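Local atomic coordinates of N-acetylmuramoyl-L-alanine amidase (Mycolicibacterium smegmatis, PDB entry 7AGM), a protein that probably hydrolyses, with a bound zinc ion, the amide bond between N-acetylmuramoyl groups and L-alanine in peptidoglycan. Residues A[106-111]-A[184-189]. Sequence-based numbering, arbitrary orientation.
With ZN (zinc ion), chain C.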
# COMPACT_ATOMS: atom_id res chain seq x y z
N ILE A 106 0.21 1.97 -0.25
CA ILE A 106 -0.98 2.08 -1.09
C ILE A 106 -0.55 2.44 -2.50
O ILE A 106 0.18 3.43 -2.71
CB ILE A 106 -1.98 3.09 -0.51
CG1 ILE A 106 -2.48 2.60 0.86
CG2 ILE A 106 -3.14 3.28 -1.46
CD1 ILE A 106 -3.47 3.54 1.53
N HIS A 107 -1.00 1.64 -3.48
CA HIS A 107 -0.58 1.74 -4.86
C HIS A 107 -1.77 1.55 -5.78
O HIS A 107 -2.86 1.16 -5.36
CB HIS A 107 0.47 0.68 -5.21
CG HIS A 107 1.83 1.02 -4.70
ND1 HIS A 107 2.83 1.48 -5.53
CD2 HIS A 107 2.36 0.98 -3.45
CE1 HIS A 107 3.92 1.71 -4.81
NE2 HIS A 107 3.66 1.42 -3.55
N ALA A 108 -1.52 1.79 -7.07
CA ALA A 108 -2.43 1.40 -8.14
C ALA A 108 -1.60 0.84 -9.29
O ALA A 108 -0.46 1.25 -9.51
CB ALA A 108 -3.29 2.56 -8.64
N ASP A 109 -2.20 -0.09 -10.02
CA ASP A 109 -1.48 -0.97 -10.93
C ASP A 109 -1.73 -0.59 -12.38
O ASP A 109 -2.65 0.16 -12.72
CB ASP A 109 -1.97 -2.41 -10.71
CG ASP A 109 -0.97 -3.44 -11.18
OD1 ASP A 109 0.23 -3.09 -11.36
OD2 ASP A 109 -1.39 -4.60 -11.35
N GLY A 110 -0.87 -1.12 -13.24
CA GLY A 110 -1.08 -1.08 -14.67
C GLY A 110 -1.10 -2.47 -15.25
O GLY A 110 -0.06 -3.14 -15.30
N GLY A 111 -2.27 -2.94 -15.66
CA GLY A 111 -2.41 -4.25 -16.24
C GLY A 111 -3.26 -4.21 -17.50
O GLY A 111 -3.62 -3.13 -17.99
N GLY A 184 -6.35 -1.21 -7.67
CA GLY A 184 -7.03 -1.49 -8.93
C GLY A 184 -6.09 -1.23 -10.08
O GLY A 184 -4.91 -0.90 -9.89
N ASN A 185 -6.63 -1.37 -11.29
CA ASN A 185 -5.87 -1.21 -12.52
C ASN A 185 -6.22 0.15 -13.12
O ASN A 185 -7.35 0.37 -13.56
CB ASN A 185 -6.25 -2.33 -13.48
CG ASN A 185 -5.55 -2.24 -14.82
OD1 ASN A 185 -4.65 -1.41 -15.01
ND2 ASN A 185 -5.93 -3.11 -15.76
N MET A 186 -5.24 1.06 -13.16
CA MET A 186 -5.48 2.39 -13.71
C MET A 186 -5.82 2.34 -15.20
O MET A 186 -6.39 3.31 -15.72
CB MET A 186 -4.27 3.29 -13.50
CG MET A 186 -3.86 3.43 -12.04
SD MET A 186 -2.96 4.96 -11.69
CE MET A 186 -4.30 6.12 -11.32
N LYS A 187 -5.48 1.25 -15.88
CA LYS A 187 -5.77 1.09 -17.30
C LYS A 187 -7.15 0.52 -17.57
O LYS A 187 -7.55 0.43 -18.74
CB LYS A 187 -4.71 0.20 -17.95
CG LYS A 187 -3.29 0.66 -17.70
CD LYS A 187 -3.05 2.05 -18.25
CE LYS A 187 -1.60 2.47 -18.06
NZ LYS A 187 -1.39 3.89 -18.46
N ASN A 188 -7.90 0.15 -16.53
CA ASN A 188 -9.25 -0.40 -16.66
C ASN A 188 -10.28 0.72 -16.54
O ASN A 188 -10.13 1.61 -15.69
CB ASN A 188 -9.49 -1.44 -15.56
CG ASN A 188 -10.93 -1.89 -15.51
OD1 ASN A 188 -11.72 -1.41 -14.70
ND2 ASN A 188 -11.30 -2.83 -16.38
N PRO A 189 -11.34 0.71 -17.36
CA PRO A 189 -12.32 1.81 -17.30
C PRO A 189 -13.04 1.95 -15.96
O PRO A 189 -13.34 3.09 -15.56
CB PRO A 189 -13.28 1.50 -18.45
CG PRO A 189 -12.46 0.73 -19.43
CD PRO A 189 -11.50 -0.10 -18.58
ZN ZN C . 2.89 1.78 -7.55
O HOH W 1 1.86 0.20 -8.40
O HOH W 2 3.52 1.45 -9.57
O HOH W 3 4.63 0.40 -7.69
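N185 OD1 is gripped by two backbone N-H groups that arrive from opposite faces of the amide: G111 N across the contact, at 2.9 Å, and K187 N, two residues on from N185, which makes an Asx turn. Both donors lie well out of the amide plane, one over each face. CG of N185, anti to the backbone N (chi1 178°), lies close to G111 N, which lets the amide meet G111; ND2 gives a weak bond to G111 O (3.2 Å) and also donates to G115 O. One asparagine side chain thus takes over where the strand pairing stops. Before it, the pairing is parallel: D109 N donates to G184 O and M186 N to D109 O, each at 2.8 Å, so that D109 bonds the two residues that flank N185, as in a parallel bridge. M186 CG packs against A108 CB at 3.6 Å, beside M195, while K187 CB lies against G111 O. Further back, H107 ND1 binds the zinc ion at 2.0 Å, together with H17 and E52, and a zinc-bound water donates to A108 O. Two neighbouring parallel strands of the mixed sheet, 102-109 and 178-185, end side by side here, the first carrying a zinc ligand of the Amidase_3 fold.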